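Local structure of thioredoxin-like protein (Bacteroides caccae ATCC 43185, 4YOD) at residues N148-K153 against K267-K272; D175-F180 against Y261-E266. The protein probably acts as a thiol-disulfide oxidoreductase of the thioredoxin type, although its exact role and partners are unknown. All coordinates share one frame; numbering follows the deposited sequence.

Contact 1 of 2, residues N148-K153 against K267-K272; sequences NRIGTK and KTVLLK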
ATOM      1  N   ASN A 148     -10.741  -2.836   0.198  1.00 24.08           N
ATOM      2  CA  ASN A 148      -9.896  -3.323   1.297  1.00 25.29           C
ATOM      3  C   ASN A 148      -8.960  -2.211   1.792  1.00 28.94           C
ATOM      4  O   ASN A 148      -7.858  -2.475   2.301  1.00 28.11           O
ATOM      5  CB  ASN A 148      -9.128  -4.587   0.877  1.00 25.21           C
ATOM      6  CG  ASN A 148     -10.028  -5.533   0.125  1.00 33.91           C
ATOM      7  OD1 ASN A 148     -10.967  -6.102   0.671  1.00 28.99           O
ATOM      8  ND2 ASN A 148      -9.830  -5.638  -1.164  1.00 24.23           N
ATOM      9  N   ARG A 149      -9.431  -0.946   1.660  1.00 24.97           N
ATOM     10  CA  ARG A 149      -8.710   0.204   2.185  1.00 24.95           C
ATOM     11  C   ARG A 149      -8.582   0.046   3.724  1.00 29.68           C
ATOM     12  O   ARG A 149      -9.477  -0.528   4.352  1.00 26.90           O
ATOM     13  CB  ARG A 149      -9.471   1.495   1.833  1.00 25.37           C
ATOM     14  CG  ARG A 149      -8.709   2.738   2.231  1.00 29.98           C
ATOM     15  CD  ARG A 149      -9.316   3.997   1.648  1.00 30.22           C
ATOM     16  NE  ARG A 149      -8.519   5.151   2.066  1.00 30.38           N
ATOM     17  CZ  ARG A 149      -8.773   6.402   1.714  1.00 44.07           C
ATOM     18  NH1 ARG A 149      -9.784   6.675   0.899  1.00 30.66           N
ATOM     19  NH2 ARG A 149      -8.010   7.390   2.160  1.00 29.64           N
ATOM     20  N   ILE A 150      -7.469   0.512   4.315  1.00 23.99           N
ATOM     21  CA  ILE A 150      -7.286   0.449   5.780  1.00 26.28           C
ATOM     22  C   ILE A 150      -8.471   1.175   6.447  1.00 29.40           C
ATOM     23  O   ILE A 150      -8.839   2.257   6.004  1.00 26.66           O
ATOM     24  CB  ILE A 150      -5.922   1.018   6.256  1.00 31.60           C
ATOM     25  CG1 ILE A 150      -4.773   0.081   5.833  1.00 32.66           C
ATOM     26  CG2 ILE A 150      -5.901   1.174   7.798  1.00 34.35           C
ATOM     27  CD1 ILE A 150      -3.300   0.532   6.328  1.00 39.82           C
ATOM     28  N   GLY A 151      -9.070   0.549   7.458  1.00 27.78           N
ATOM     29  CA  GLY A 151     -10.200   1.115   8.188  1.00 29.85           C
ATOM     30  C   GLY A 151     -11.542   0.785   7.564  1.00 32.71           C
ATOM     31  O   GLY A 151     -12.567   1.267   8.035  1.00 34.26           O
ATOM     32  N   THR A 152     -11.558  -0.044   6.506  1.00 27.35           N
ATOM     33  CA  THR A 152     -12.809  -0.456   5.836  1.00 27.30           C
ATOM     34  C   THR A 152     -12.935  -1.973   5.896  1.00 29.41           C
ATOM     35  O   THR A 152     -11.930  -2.671   6.070  1.00 27.17           O
ATOM     36  CB  THR A 152     -12.900   0.053   4.376  1.00 34.00           C
ATOM     37  OG1 THR A 152     -12.048  -0.725   3.517  1.00 32.48           O
ATOM     38  CG2 THR A 152     -12.617   1.550   4.242  1.00 34.12           C
ATOM     39  N   LYS A 153     -14.162  -2.484   5.735  1.00 26.10           N
ATOM     40  CA  LYS A 153     -14.439  -3.921   5.798  1.00 25.94           C
ATOM     41  C   LYS A 153     -13.921  -4.639   4.546  1.00 29.02           C
ATOM     42  O   LYS A 153     -14.169  -4.181   3.420  1.00 28.29           O
ATOM     43  CB  LYS A 153     -15.959  -4.146   5.978  1.00 30.20           C
ATOM     44  CG  LYS A 153     -16.351  -4.213   7.448  1.00 48.55           C
ATOM     45  CD  LYS A 153     -17.858  -4.323   7.637  1.00 64.86           C
ATOM     46  CE  LYS A 153     -18.220  -4.648   9.066  1.00 74.68           C
ATOM     47  NZ  LYS A 153     -18.121  -6.106   9.341  1.00 80.68           N
ATOM     48  N   LYS A 267     -13.628  -8.164  10.422  1.00 27.28           N
ATOM     49  CA  LYS A 267     -12.984  -8.210   9.101  1.00 26.13           C
ATOM     50  C   LYS A 267     -12.635  -6.812   8.593  1.00 29.26           C
ATOM     51  O   LYS A 267     -12.392  -6.644   7.401  1.00 29.25           O
ATOM     52  CB  LYS A 267     -13.802  -9.007   8.038  1.00 28.63           C
ATOM     53  CG  LYS A 267     -14.138 -10.453   8.459  1.00 31.82           C
ATOM     54  CD  LYS A 267     -12.888 -11.345   8.639  1.00 34.81           C
ATOM     55  CE  LYS A 267     -13.250 -12.763   9.037  1.00 42.05           C
ATOM     56  NZ  LYS A 267     -13.862 -12.815  10.394  1.00 38.40           N
ATOM     57  N   THR A 268     -12.547  -5.821   9.500  1.00 26.13           N
ATOM     58  CA  THR A 268     -12.057  -4.485   9.145  1.00 25.45           C
ATOM     59  C   THR A 268     -10.546  -4.631   8.886  1.00 27.99           C
ATOM     60  O   THR A 268      -9.870  -5.294   9.673  1.00 27.00           O
ATOM     61  CB  THR A 268     -12.354  -3.484  10.275  1.00 33.18           C
ATOM     62  OG1 THR A 268     -13.759  -3.328  10.401  1.00 31.02           O
ATOM     63  CG2 THR A 268     -11.683  -2.119  10.062  1.00 34.16           C
ATOM     64  N   VAL A 269     -10.038  -4.015   7.813  1.00 23.33           N
ATOM     65  CA  VAL A 269      -8.610  -4.039   7.443  1.00 22.39           C
ATOM     66  C   VAL A 269      -7.834  -3.192   8.444  1.00 27.17           C
ATOM     67  O   VAL A 269      -8.124  -2.002   8.600  1.00 29.58           O
ATOM     68  CB  VAL A 269      -8.383  -3.521   5.977  1.00 24.19           C
ATOM     69  CG1 VAL A 269      -6.888  -3.477   5.632  1.00 22.59           C
ATOM     70  CG2 VAL A 269      -9.151  -4.352   4.949  1.00 24.07           C
ATOM     71  N   LEU A 270      -6.854  -3.805   9.113  1.00 23.42           N
ATOM     72  CA  LEU A 270      -5.925  -3.161  10.046  1.00 23.14           C
ATOM     73  C   LEU A 270      -4.617  -2.803   9.340  1.00 28.11           C
ATOM     74  O   LEU A 270      -4.063  -1.732   9.582  1.00 29.09           O
ATOM     75  CB  LEU A 270      -5.627  -4.064  11.261  1.00 23.09           C
ATOM     76  CG  LEU A 270      -6.831  -4.463  12.112  1.00 26.82           C
ATOM     77  CD1 LEU A 270      -6.443  -5.529  13.128  1.00 28.16           C
ATOM     78  CD2 LEU A 270      -7.483  -3.230  12.769  1.00 28.25           C
ATOM     79  N   LEU A 271      -4.099  -3.733   8.534  1.00 23.87           N
ATOM     80  CA  LEU A 271      -2.865  -3.575   7.762  1.00 24.51           C
ATOM     81  C   LEU A 271      -3.128  -4.116   6.355  1.00 26.95           C
ATOM     82  O   LEU A 271      -3.749  -5.165   6.207  1.00 24.72           O
ATOM     83  CB  LEU A 271      -1.669  -4.301   8.431  1.00 24.70           C
ATOM     84  CG  LEU A 271      -1.256  -3.814   9.831  1.00 31.86           C
ATOM     85  CD1 LEU A 271      -0.292  -4.778  10.473  1.00 33.45           C
ATOM     86  CD2 LEU A 271      -0.683  -2.408   9.797  1.00 35.09           C
ATOM     87  N   LYS A 272      -2.700  -3.360   5.343  1.00 23.89           N
ATOM     88  CA  LYS A 272      -2.900  -3.633   3.927  1.00 23.66           C
ATOM     89  C   LYS A 272      -1.560  -3.739   3.245  1.00 28.79           C
ATOM     90  O   LYS A 272      -0.749  -2.819   3.385  1.00 29.50           O
ATOM     91  CB  LYS A 272      -3.740  -2.507   3.294  1.00 26.55           C
ATOM     92  CG  LYS A 272      -3.948  -2.660   1.787  1.00 31.13           C
ATOM     93  CD  LYS A 272      -4.805  -1.563   1.214  1.00 28.53           C
ATOM     94  CE  LYS A 272      -5.368  -1.998  -0.114  1.00 27.96           C
ATOM     95  NZ  LYS A 272      -6.488  -1.131  -0.532  1.00 36.97           N
TER
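The peptide group joining Asn148 to Arg149 is sandwiched between Lys272 on one face and the two methyls of Val269 on the other. Lys272 NZ stands over the plane, 3.4 Å from Asn148 O, and makes a weak hydrogen bond from above the group. From the opposite face Val269 CG2 approaches the same oxygen to 3.5 Å, with CG1 close beside it. The side-chain amide of Asn148 turns out of the contact, OD1 accepting from Ile155 N and ND2 donating to Leu251 O. The lysine reaches its place because CG is anti to the backbone N (chi1 177°) and the chain beyond is extended, its CD also resting against Asn148 O. Nearer the backbone, Lys272 CB packs on Ile150 CG1 at 3.8 Å.

Beyond this sandwich the contact runs backbone to backbone. Residues Arg149 to Thr152 form a type II turn with Gly151 in its third position at positive phi, and Thr268 CG2 lies against that glycine. Gly151 N donates to Val269 O at 3.0 Å. Val269 N in turn donates to Thr152 O at 2.9 Å, so both polar atoms of the Val269 backbone are held by nearly straight bonds. Arg149 O is gripped twice within the turn, by Thr152 N and by Thr152 OG1, the latter at 2.7 Å, while Val269 CB leans on it.

The ammonium group also forms a salt bridge with Glu114 and a hydrogen bond to Lys147 O. An alanine in place of Lys272 would probably leave Glu114 without its mate and uncover one face of the Asn148 peptide. Backbone bonds thus fix the linker after helix 132-146 against edge strand 269-272, and one lysine adds a charged tie to the helical N-terminal part.

Contact 2 of 2, residues D175-F180 against Y261-E266; sequences DYLLLF and YLLNKE
Leu177 and Leu263 lie side by side and point the same way, with Leu177 CD2 4.0 Å from Leu263 CD1. Next to them on the same face of the sheet, Leu179 CB meets Tyr261 CB at 3.9 Å, and the tyrosine ring runs on to an edge-to-face stack with Tyr252. On the other face, Leu262 has CG anti to the backbone N (chi1 -174°), and its CD1 reaches back over the neighbouring strand to 3.7 Å from Leu177 O. The same methyl touches Tyr176 CB, and helix 276-286 covers Tyr176, Leu178 and Leu262.

Between the two faces, Leu177 with Leu263 and Leu179 with Tyr261 are antiparallel hydrogen-bonded pairs, each closed by two backbone bonds; the Leu263 N to Leu177 O bond measures 2.8 Å. Leu178 and Leu262 form the non-hydrogen-bonded pair between them. Farther out, the Tyr176 ring presents its edge to Leu263 O, with CD1 at 3.8 Å. At the polar end Lys265 CD lies 3.5 Å from Asp175 OD1, but Lys265 NZ stays 4.7 Å from that oxygen, too far for a salt bridge, and any attraction between the charges is probably weak.

These antiparallel neighbours belong to the mixed central sheet of a thioredoxin fold, in which strand 176-181 leads to a CxxC sequence at the start of helix 187-197, consistent with the active-site position of thioredoxins.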
ATOM      1  N   ASP A 175     -10.344 -13.334  16.496  1.00 37.56           N
ATOM      2  CA  ASP A 175     -10.004 -11.937  16.828  1.00 36.36           C
ATOM      3  C   ASP A 175      -9.197 -11.297  15.709  1.00 35.48           C
ATOM      4  O   ASP A 175      -9.323 -10.098  15.468  1.00 34.35           O
ATOM      5  CB  ASP A 175      -9.196 -11.850  18.144  1.00 40.14           C
ATOM      6  CG  ASP A 175      -9.983 -12.043  19.435  1.00 58.93           C
ATOM      7  OD1 ASP A 175     -11.223 -12.233  19.362  1.00 60.44           O
ATOM      8  OD2 ASP A 175      -9.365 -11.971  20.521  1.00 69.15           O
ATOM      9  N   TYR A 176      -8.369 -12.103  15.021  1.00 30.59           N
ATOM     10  CA  TYR A 176      -7.538 -11.633  13.921  1.00 29.15           C
ATOM     11  C   TYR A 176      -7.529 -12.615  12.781  1.00 32.74           C
ATOM     12  O   TYR A 176      -7.556 -13.833  12.987  1.00 32.33           O
ATOM     13  CB  TYR A 176      -6.084 -11.377  14.377  1.00 30.78           C
ATOM     14  CG  TYR A 176      -5.936 -10.278  15.406  1.00 34.61           C
ATOM     15  CD1 TYR A 176      -6.049  -8.939  15.047  1.00 35.73           C
ATOM     16  CD2 TYR A 176      -5.626 -10.573  16.731  1.00 37.49           C
ATOM     17  CE1 TYR A 176      -5.925  -7.922  15.994  1.00 36.50           C
ATOM     18  CE2 TYR A 176      -5.466  -9.562  17.680  1.00 39.45           C
ATOM     19  CZ  TYR A 176      -5.624  -8.238  17.306  1.00 44.41           C
ATOM     20  OH  TYR A 176      -5.471  -7.229  18.224  1.00 47.04           O
ATOM     21  N   LEU A 177      -7.474 -12.078  11.571  1.00 29.47           N
ATOM     22  CA  LEU A 177      -7.373 -12.872  10.357  1.00 30.15           C
ATOM     23  C   LEU A 177      -6.212 -12.360   9.544  1.00 32.42           C
ATOM     24  O   LEU A 177      -6.194 -11.185   9.162  1.00 31.26           O
ATOM     25  CB  LEU A 177      -8.672 -12.864   9.509  1.00 30.92           C
ATOM     26  CG  LEU A 177      -8.671 -13.967   8.434  1.00 37.97           C
ATOM     27  CD1 LEU A 177      -9.927 -14.775   8.450  1.00 40.06           C
ATOM     28  CD2 LEU A 177      -8.224 -13.458   7.068  1.00 38.64           C
ATOM     29  N   LEU A 178      -5.249 -13.244   9.276  1.00 29.72           N
ATOM     30  CA  LEU A 178      -4.089 -12.952   8.452  1.00 29.13           C
ATOM     31  C   LEU A 178      -4.342 -13.566   7.082  1.00 32.48           C
ATOM     32  O   LEU A 178      -4.397 -14.789   6.939  1.00 32.27           O
ATOM     33  CB  LEU A 178      -2.801 -13.498   9.104  1.00 30.48           C
ATOM     34  CG  LEU A 178      -1.483 -12.810   8.750  1.00 36.08           C
ATOM     35  CD1 LEU A 178      -0.365 -13.433   9.546  1.00 37.12           C
ATOM     36  CD2 LEU A 178      -1.139 -12.927   7.260  1.00 38.62           C
ATOM     37  N   LEU A 179      -4.568 -12.703   6.092  1.00 29.31           N
ATOM     38  CA  LEU A 179      -4.864 -13.090   4.717  1.00 28.55           C
ATOM     39  C   LEU A 179      -3.565 -13.087   3.914  1.00 32.47           C
ATOM     40  O   LEU A 179      -2.872 -12.071   3.839  1.00 31.56           O
ATOM     41  CB  LEU A 179      -5.926 -12.143   4.109  1.00 27.05           C
ATOM     42  CG  LEU A 179      -6.365 -12.436   2.675  1.00 32.84           C
ATOM     43  CD1 LEU A 179      -7.033 -13.837   2.550  1.00 34.41           C
ATOM     44  CD2 LEU A 179      -7.285 -11.334   2.155  1.00 33.26           C
ATOM     45  N   PHE A 180      -3.229 -14.225   3.318  1.00 29.40           N
ATOM     46  CA  PHE A 180      -1.973 -14.315   2.573  1.00 29.96           C
ATOM     47  C   PHE A 180      -2.240 -14.723   1.113  1.00 33.68           C
ATOM     48  O   PHE A 180      -2.444 -15.900   0.814  1.00 33.37           O
ATOM     49  CB  PHE A 180      -1.036 -15.314   3.300  1.00 32.49           C
ATOM     50  CG  PHE A 180       0.280 -15.738   2.680  1.00 35.51           C
ATOM     51  CD1 PHE A 180       0.838 -15.031   1.620  1.00 38.91           C
ATOM     52  CD2 PHE A 180       0.995 -16.809   3.201  1.00 40.66           C
ATOM     53  CE1 PHE A 180       2.058 -15.425   1.057  1.00 41.43           C
ATOM     54  CE2 PHE A 180       2.219 -17.194   2.644  1.00 44.93           C
ATOM     55  CZ  PHE A 180       2.744 -16.495   1.580  1.00 42.43           C
ATOM     56  N   TYR A 261      -2.542  -9.195   4.407  1.00 23.13           N
ATOM     57  CA  TYR A 261      -3.533  -8.342   5.063  1.00 23.35           C
ATOM     58  C   TYR A 261      -3.732  -8.812   6.482  1.00 27.99           C
ATOM     59  O   TYR A 261      -3.719 -10.014   6.728  1.00 29.64           O
ATOM     60  CB  TYR A 261      -4.897  -8.406   4.349  1.00 23.56           C
ATOM     61  CG  TYR A 261      -4.986  -7.601   3.076  1.00 26.47           C
ATOM     62  CD1 TYR A 261      -4.468  -8.092   1.881  1.00 30.00           C
ATOM     63  CD2 TYR A 261      -5.685  -6.399   3.037  1.00 26.92           C
ATOM     64  CE1 TYR A 261      -4.599  -7.381   0.685  1.00 30.08           C
ATOM     65  CE2 TYR A 261      -5.803  -5.668   1.850  1.00 27.41           C
ATOM     66  CZ  TYR A 261      -5.274  -6.176   0.676  1.00 33.22           C
ATOM     67  OH  TYR A 261      -5.338  -5.449  -0.482  1.00 34.37           O
ATOM     68  N   LEU A 262      -3.932  -7.880   7.407  1.00 24.77           N
ATOM     69  CA  LEU A 262      -4.337  -8.231   8.767  1.00 24.21           C
ATOM     70  C   LEU A 262      -5.713  -7.622   8.971  1.00 26.89           C
ATOM     71  O   LEU A 262      -5.882  -6.412   8.790  1.00 26.31           O
ATOM     72  CB  LEU A 262      -3.347  -7.772   9.867  1.00 24.42           C
ATOM     73  CG  LEU A 262      -3.724  -8.278  11.296  1.00 28.64           C
ATOM     74  CD1 LEU A 262      -3.559  -9.808  11.412  1.00 29.02           C
ATOM     75  CD2 LEU A 262      -2.905  -7.585  12.374  1.00 29.97           C
ATOM     76  N   LEU A 263      -6.676  -8.446   9.350  1.00 24.31           N
ATOM     77  CA  LEU A 263      -8.058  -8.016   9.590  1.00 24.00           C
ATOM     78  C   LEU A 263      -8.417  -8.222  11.057  1.00 27.30           C
ATOM     79  O   LEU A 263      -7.885  -9.129  11.682  1.00 27.53           O
ATOM     80  CB  LEU A 263      -9.071  -8.776   8.692  1.00 22.73           C
ATOM     81  CG  LEU A 263      -8.697  -9.119   7.220  1.00 25.27           C
ATOM     82  CD1 LEU A 263      -9.857  -9.860   6.521  1.00 25.10           C
ATOM     83  CD2 LEU A 263      -8.329  -7.843   6.392  1.00 21.65           C
ATOM     84  N   ASN A 264      -9.351  -7.416  11.603  1.00 26.24           N
ATOM     85  CA  ASN A 264      -9.798  -7.602  12.989  1.00 27.67           C
ATOM     86  C   ASN A 264     -10.986  -8.614  13.006  1.00 32.09           C
ATOM     87  O   ASN A 264     -11.259  -9.255  11.979  1.00 28.90           O
ATOM     88  CB  ASN A 264     -10.149  -6.258  13.663  1.00 28.46           C
ATOM     89  CG  ASN A 264     -11.409  -5.575  13.177  1.00 35.25           C
ATOM     90  OD1 ASN A 264     -12.166  -6.085  12.345  1.00 28.67           O
ATOM     91  ND2 ASN A 264     -11.696  -4.418  13.733  1.00 32.62           N
ATOM     92  N   LYS A 265     -11.678  -8.735  14.158  1.00 31.01           N
ATOM     93  CA  LYS A 265     -12.806  -9.645  14.422  1.00 32.89           C
ATOM     94  C   LYS A 265     -13.981  -9.446  13.428  1.00 37.78           C
ATOM     95  O   LYS A 265     -14.608 -10.430  13.014  1.00 37.74           O
ATOM     96  CB  LYS A 265     -13.304  -9.435  15.864  1.00 37.81           C
ATOM     97  CG  LYS A 265     -14.405 -10.412  16.319  1.00 52.79           C
ATOM     98  CD  LYS A 265     -13.997 -11.228  17.543  1.00 65.73           C
ATOM     99  CE  LYS A 265     -15.034 -12.261  17.944  1.00 74.94           C
ATOM    100  NZ  LYS A 265     -15.118 -13.397  16.977  1.00 77.99           N
ATOM    101  N   GLU A 266     -14.270  -8.180  13.073  1.00 35.05           N
ATOM    102  CA  GLU A 266     -15.358  -7.771  12.154  1.00 34.90           C
ATOM    103  C   GLU A 266     -14.891  -7.741  10.686  1.00 33.66           C
ATOM    104  O   GLU A 266     -15.662  -7.332   9.814  1.00 31.96           O
ATOM    105  CB  GLU A 266     -15.901  -6.379  12.538  1.00 37.60           C
ATOM    106  CG  GLU A 266     -16.389  -6.247  13.971  1.00 57.98           C
ATOM    107  CD  GLU A 266     -16.844  -4.846  14.332  1.00 96.59           C
ATOM    108  OE1 GLU A 266     -15.980  -4.021  14.708  1.00 99.79           O
ATOM    109  OE2 GLU A 266     -18.063  -4.569  14.232  1.00100.31           O
TER

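The two contacts lie side by side, their centres 9 Å apart, and contact 2 is nested along the chain within the loop that contact 1 closes. They share one mixed sheet: contact 2 pairs strand 176-181 with strand 259-263, whose next neighbour in sheet and chain is strand 269-272, the edge strand used by contact 1. Direct ties join them, among them probable hydrogen bonds from Leu270 N to Leu262 O and from Lys153 NZ to Glu266 O, while Asn148 and Lys272 pack against Tyr261. The chain from the linker to the edge strand, both strands of contact 2 included, is thus closed into one unit next to the helical N-terminal part.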